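Side-chain contacts in viral structural protein 4 (Bombyx mori cytoplasmic polyhedrosis virus, PDB 6TZ0), which binds GTP and probably acts as an NTPase-like partner of the viral RNA-dependent RNA polymerase during transcription: residues S423-L426 with I427-I431; T513-A516 with M517-Q521; Q527-L530 with R531-Y535. All coordinates share one frame; numbering follows the deposited sequence.

Contact 1 of 3, residues S423-L426 with I427-I431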
# COMPACT_ATOMS: atom_id res chain seq x y z
N SER B 423 12.76 -16.24 41.31
CA SER B 423 12.98 -16.49 42.73
C SER B 423 14.29 -15.88 43.21
O SER B 423 14.36 -15.32 44.31
CB SER B 423 12.96 -17.99 43.00
OG SER B 423 13.15 -18.27 44.37
N GLU B 424 15.34 -15.96 42.38
CA GLU B 424 16.59 -15.28 42.72
C GLU B 424 16.42 -13.77 42.73
O GLU B 424 17.00 -13.07 43.57
CB GLU B 424 17.68 -15.67 41.73
CG GLU B 424 18.11 -17.12 41.83
CD GLU B 424 19.15 -17.48 40.79
OE1 GLU B 424 19.46 -16.63 39.94
OE2 GLU B 424 19.65 -18.63 40.82
N LEU B 425 15.59 -13.25 41.82
CA LEU B 425 15.32 -11.82 41.77
C LEU B 425 14.54 -11.36 42.99
O LEU B 425 14.73 -10.23 43.47
CB LEU B 425 14.56 -11.51 40.49
CG LEU B 425 14.36 -10.05 40.11
CD1 LEU B 425 15.72 -9.46 39.85
CD2 LEU B 425 13.49 -9.96 38.88
N LEU B 426 13.66 -12.21 43.52
CA LEU B 426 12.92 -11.85 44.73
C LEU B 426 13.80 -11.94 45.97
O LEU B 426 13.64 -11.13 46.89
CB LEU B 426 11.69 -12.75 44.88
CG LEU B 426 10.52 -12.53 43.93
CD1 LEU B 426 9.52 -13.65 44.05
CD2 LEU B 426 9.85 -11.21 44.23
N ILE B 427 14.70 -12.92 46.02
CA ILE B 427 15.64 -13.01 47.13
C ILE B 427 16.58 -11.80 47.15
O ILE B 427 16.92 -11.28 48.23
CB ILE B 427 16.41 -14.35 47.07
CG1 ILE B 427 15.46 -15.52 47.37
CG2 ILE B 427 17.58 -14.41 48.05
CD1 ILE B 427 14.86 -15.46 48.76
N SER B 428 16.95 -11.29 45.98
CA SER B 428 17.85 -10.13 45.91
C SER B 428 17.22 -8.85 46.45
O SER B 428 17.95 -7.90 46.74
CB SER B 428 18.32 -9.91 44.48
OG SER B 428 17.25 -9.49 43.65
N HIS B 429 15.89 -8.78 46.57
CA HIS B 429 15.22 -7.66 47.20
C HIS B 429 14.69 -7.98 48.59
O HIS B 429 13.91 -7.20 49.14
CB HIS B 429 14.07 -7.16 46.33
CG HIS B 429 14.51 -6.51 45.06
ND1 HIS B 429 14.68 -7.20 43.88
CD2 HIS B 429 14.82 -5.22 44.78
CE1 HIS B 429 15.07 -6.37 42.93
NE2 HIS B 429 15.16 -5.16 43.45
N GLY B 430 15.08 -9.12 49.16
CA GLY B 430 14.60 -9.48 50.47
C GLY B 430 13.16 -9.92 50.53
O GLY B 430 12.58 -9.94 51.62
N ILE B 431 12.58 -10.30 49.40
CA ILE B 431 11.20 -10.77 49.34
C ILE B 431 11.21 -12.28 49.51
O ILE B 431 11.93 -12.99 48.80
CB ILE B 431 10.54 -10.39 48.00
CG1 ILE B 431 10.58 -8.87 47.79
CG2 ILE B 431 9.11 -10.88 47.96
CD1 ILE B 431 9.81 -8.09 48.82

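Contact 2 of 3, residues T513-A516 with M517-Q521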
# COMPACT_ATOMS: atom_id res chain seq x y z
N THR B 513 -7.34 -15.11 39.26
CA THR B 513 -6.00 -15.65 39.09
C THR B 513 -5.08 -15.22 40.22
O THR B 513 -4.25 -16.01 40.70
CB THR B 513 -5.43 -15.21 37.75
OG1 THR B 513 -5.45 -13.78 37.67
CG2 THR B 513 -6.25 -15.78 36.62
N THR B 514 -5.24 -13.99 40.70
CA THR B 514 -4.47 -13.51 41.84
C THR B 514 -4.92 -14.12 43.16
O THR B 514 -4.19 -14.01 44.15
CB THR B 514 -4.53 -11.99 41.91
OG1 THR B 514 -3.70 -11.52 42.97
CG2 THR B 514 -5.95 -11.53 42.14
N GLN B 515 -6.08 -14.76 43.20
CA GLN B 515 -6.55 -15.48 44.38
C GLN B 515 -6.20 -16.95 44.31
O GLN B 515 -5.94 -17.57 45.34
CB GLN B 515 -8.06 -15.31 44.54
CG GLN B 515 -8.64 -15.79 45.84
CD GLN B 515 -8.19 -14.95 47.01
OE1 GLN B 515 -8.07 -13.73 46.89
NE2 GLN B 515 -7.96 -15.58 48.15
N ALA B 516 -6.18 -17.51 43.10
CA ALA B 516 -5.66 -18.86 42.91
C ALA B 516 -4.16 -18.92 43.18
O ALA B 516 -3.67 -19.94 43.66
CB ALA B 516 -5.96 -19.33 41.49
N MET B 517 -3.43 -17.84 42.88
CA MET B 517 -2.00 -17.87 43.13
C MET B 517 -1.65 -17.68 44.60
O MET B 517 -0.64 -18.24 45.06
CB MET B 517 -1.28 -16.83 42.28
CG MET B 517 -1.19 -17.23 40.83
SD MET B 517 -0.43 -18.86 40.79
CE MET B 517 -0.50 -19.26 39.07
N ARG B 518 -2.43 -16.93 45.35
CA ARG B 518 -2.12 -16.77 46.77
C ARG B 518 -2.64 -17.92 47.62
O ARG B 518 -2.31 -17.98 48.81
CB ARG B 518 -2.66 -15.45 47.32
CG ARG B 518 -4.16 -15.32 47.34
CD ARG B 518 -4.55 -14.14 48.20
NE ARG B 518 -4.02 -12.87 47.70
CZ ARG B 518 -4.69 -12.04 46.91
NH1 ARG B 518 -5.93 -12.33 46.53
NH2 ARG B 518 -4.13 -10.91 46.51
N ASP B 519 -3.44 -18.82 47.05
CA ASP B 519 -3.99 -19.95 47.79
C ASP B 519 -3.33 -21.26 47.39
O ASP B 519 -4.00 -22.30 47.31
CB ASP B 519 -5.50 -20.04 47.58
CG ASP B 519 -6.23 -18.88 48.21
OD1 ASP B 519 -5.70 -18.30 49.17
OD2 ASP B 519 -7.34 -18.55 47.73
N ARG B 520 -2.03 -21.25 47.13
CA ARG B 520 -1.32 -22.46 46.74
C ARG B 520 0.09 -22.41 47.31
O ARG B 520 0.53 -21.41 47.88
CB ARG B 520 -1.35 -22.64 45.22
CG ARG B 520 -0.80 -21.48 44.39
CD ARG B 520 0.65 -21.65 43.99
NE ARG B 520 0.90 -22.91 43.31
CZ ARG B 520 0.64 -23.14 42.02
NH1 ARG B 520 0.90 -24.33 41.50
NH2 ARG B 520 0.12 -22.20 41.25
N GLN B 521 0.81 -23.51 47.13
CA GLN B 521 2.12 -23.74 47.74
C GLN B 521 3.16 -23.91 46.63
O GLN B 521 2.90 -23.63 45.46
CB GLN B 521 2.08 -24.95 48.67
CG GLN B 521 1.25 -24.75 49.94
CD GLN B 521 -0.23 -24.97 49.72
OE1 GLN B 521 -0.65 -25.52 48.70
NE2 GLN B 521 -1.05 -24.55 50.68

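Contact 3 of 3, residues Q527-L530 with R531-Y535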
# COMPACT_ATOMS: atom_id res chain seq x y z
N GLN B 527 5.01 -17.39 42.09
CA GLN B 527 3.85 -17.60 41.23
C GLN B 527 3.02 -16.33 41.08
O GLN B 527 2.61 -15.98 39.98
CB GLN B 527 3.01 -18.74 41.78
CG GLN B 527 3.69 -20.08 41.72
CD GLN B 527 3.86 -20.56 40.31
OE1 GLN B 527 2.95 -20.45 39.50
NE2 GLN B 527 5.03 -21.08 40.00
N LEU B 528 2.80 -15.61 42.19
CA LEU B 528 2.07 -14.35 42.13
C LEU B 528 2.86 -13.28 41.40
O LEU B 528 2.29 -12.48 40.64
CB LEU B 528 1.71 -13.90 43.54
CG LEU B 528 0.85 -12.65 43.67
CD1 LEU B 528 -0.49 -12.86 43.00
CD2 LEU B 528 0.67 -12.33 45.12
N PHE B 529 4.19 -13.27 41.58
CA PHE B 529 5.05 -12.32 40.89
C PHE B 529 5.05 -12.56 39.39
O PHE B 529 4.97 -11.60 38.60
CB PHE B 529 6.46 -12.41 41.47
CG PHE B 529 7.44 -11.47 40.85
CD1 PHE B 529 7.34 -10.11 41.08
CD2 PHE B 529 8.47 -11.94 40.06
CE1 PHE B 529 8.24 -9.24 40.51
CE2 PHE B 529 9.38 -11.07 39.49
CZ PHE B 529 9.26 -9.72 39.72
N LEU B 530 5.10 -13.82 38.97
CA LEU B 530 5.06 -14.13 37.55
C LEU B 530 3.68 -13.88 36.95
O LEU B 530 3.60 -13.47 35.79
CB LEU B 530 5.48 -15.57 37.30
CG LEU B 530 6.96 -15.81 37.50
CD1 LEU B 530 7.31 -17.27 37.34
CD2 LEU B 530 7.73 -14.96 36.52
N ARG B 531 2.61 -14.10 37.72
CA ARG B 531 1.27 -13.73 37.27
C ARG B 531 1.19 -12.24 36.98
O ARG B 531 0.65 -11.83 35.94
CB ARG B 531 0.23 -14.13 38.32
CG ARG B 531 -1.23 -13.87 37.91
CD ARG B 531 -1.79 -12.56 38.47
NE ARG B 531 -3.07 -12.20 37.87
CZ ARG B 531 -3.56 -10.97 37.86
NH1 ARG B 531 -2.87 -9.98 38.40
NH2 ARG B 531 -4.73 -10.72 37.29
N ASP B 532 1.72 -11.41 37.88
CA ASP B 532 1.61 -9.96 37.68
C ASP B 532 2.51 -9.47 36.54
O ASP B 532 2.12 -8.58 35.79
CB ASP B 532 1.91 -9.23 38.97
CG ASP B 532 0.79 -9.33 39.97
OD1 ASP B 532 -0.38 -9.42 39.55
OD2 ASP B 532 1.07 -9.30 41.18
N THR B 533 3.69 -10.08 36.39
CA THR B 533 4.57 -9.75 35.26
C THR B 533 3.92 -10.11 33.92
O THR B 533 3.91 -9.31 32.98
CB THR B 533 5.90 -10.48 35.42
OG1 THR B 533 6.49 -10.12 36.67
CG2 THR B 533 6.86 -10.11 34.30
N TYR B 534 3.37 -11.33 33.83
CA TYR B 534 2.74 -11.77 32.59
C TYR B 534 1.48 -10.98 32.30
O TYR B 534 1.18 -10.74 31.13
CB TYR B 534 2.43 -13.26 32.67
CG TYR B 534 3.64 -14.15 32.70
CD1 TYR B 534 4.87 -13.73 32.22
CD2 TYR B 534 3.56 -15.42 33.26
CE1 TYR B 534 5.97 -14.55 32.26
CE2 TYR B 534 4.65 -16.24 33.31
CZ TYR B 534 5.85 -15.80 32.81
OH TYR B 534 6.95 -16.63 32.87
N TYR B 535 0.74 -10.58 33.34
CA TYR B 535 -0.40 -9.69 33.15
C TYR B 535 0.04 -8.34 32.60
O TYR B 535 -0.62 -7.78 31.71
CB TYR B 535 -1.15 -9.49 34.47
CG TYR B 535 -2.25 -8.47 34.37
CD1 TYR B 535 -3.43 -8.77 33.72
CD2 TYR B 535 -2.10 -7.21 34.93
CE1 TYR B 535 -4.44 -7.84 33.62
CE2 TYR B 535 -3.10 -6.27 34.83
CZ TYR B 535 -4.27 -6.59 34.18
OH TYR B 535 -5.27 -5.66 34.08

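Contact 1 of 3, residues S423-L426 with I427-I431
S428 and H429 both fold back onto one acceptor, the carbonyl oxygen of L425, but approach it along different directions. H429 presents the edge of its imidazole: ND1 donates to L425 O over 3.1 Å, and the oxygen lies in the plane of the ring. The bond is close to straight at the hydrogen (166°), and ND1 stands nearly on the extension of the C=O bond. The hydroxyl of S428 comes instead from above the carbonyl plane, with OG 2.6 Å from L425 O. A chi1 of 68° places that OG between its own backbone N and carbonyl carbon, turned back over the last turn of the helix. Two side-chain donors thus occupy the oxygen that H429 N would bond in a continuing helix; H429 N goes to L426 O, at 3.3 Å.

That second carbonyl is shared as well. I431 N donates to L426 O at 2.8 Å, and the two amides arrive from opposite faces of its plane. Together with G430 N bonding to I427 O (3.0 Å) and the positive phi of G430 (74°), this identifies a Schellman motif, with G430 as the C-prime residue. Its usual apolar complement is present: the side chains of L426 and I431 run across one another at a slant, and L426 CD2 meets I431 CG2 at 3.8 Å. Regular winding holds up to the bonds from I427 N to S423 O and from S428 N to E424 O.

The capped end belongs to helix 417-427 and is wedged between two others. L425, L426 and H429 lean on M448 and E451 of helix 442-457, while S423, L426 and I431 rest against V525 and V526 at the start of helix 524-537.

Contact 2 of 3, residues T513-A516 with M517-Q521
R518 folds back beside T514 and slants across Q515, and each step of its chain has a neighbour. CB lies near T514 O, and R518 CG comes closer to that same T514 O, at 3.4 Å. With chi1 at 65°, CG sits between the backbone N and the carbonyl carbon, which directs the chain back over the preceding turn. R518 CD passes the amide of Q515, 3.7 Å from Q515 NE2. The chain then bends at chi3 and lays the guanidinium over T514 O, which is centred beneath one face 3.3 Å from the plane. This is the last, weakly bonded turn of helix 513-518, just before R520 and Q521, which bind GTP in another structure of this protein. R518 NH1 donates to Q515 OE1 at 2.6 Å; the oxygen lies in the guanidinium plane, yet NH1 stands above the plane of the amide carbonyl, the two groups being turned 52° apart. R518 NH2 lies 3.6 Å from T514 OG1 and makes a long, weak ion pair with E438. At the other end of the amide, Q515 NE2 donates to the syn side of D519 OD2 at 3.1 Å, leaving both amide ends bonded, while D519 OD1 has a weak, distant partner in R310.

Contact 3 of 3, residues Q527-L530 with R531-Y535
The middle of helix 524-537 holds this contact, in which T533 turns its hydroxyl back to F529 and Y534 lies against L530, each one turn earlier. T533 OG1 donates to F529 O at 2.9 Å from above the carbonyl plane, and T533 N reaches the same oxygen at 3.0 Å from the opposite face, so that two bonds of one residue grip it. OG1 also stands over the centre of one face of the F529 ring, 4.0 Å from its plane. Beside this pair, L530 and Y534 point the same way: L530 CB touches Y534 CE2 at 4.1 Å, and the phenol carries one face over L530 O while its ring stacks with that of H490. On another side, the guanidinium of R531 uses its edge, R531 NH1 meeting D532 OD1 at 2.8 Å in a salt bridge. The remaining carboxylate oxygen, OD2, is hydrogen-bonded to Y437. Chi1 of T533 (-57°) sets OG1 beside its own backbone N, from where it can reach F529 O without displacing the N-H; this doubling of the main-chain bond is typical of serine and threonine within alpha helices.

In the fold
Contact 3 lies between the other two. Its centre is about 14 Å from that of contact 1 and about 11 Å from that of contact 2, whereas contacts 1 and 2 have centres about 19 Å apart and do not touch. Toward contact 1 the join is apolar, L426 CD2 to F529 CG at 4.2 Å. Toward contact 2 it is mixed: M517 SD packs on Q527 CB at 3.6 Å, and T513 OG1 probably bonds R531 NE. Contact 2 supplies R520 and Q521 to a GTP site seen in another structure, with no GTP modelled on this chain, and contact 3 borders it: the side chains of M517 and Q527 come within about 4 and 3 Å of K355, that of L426 about 11 Å.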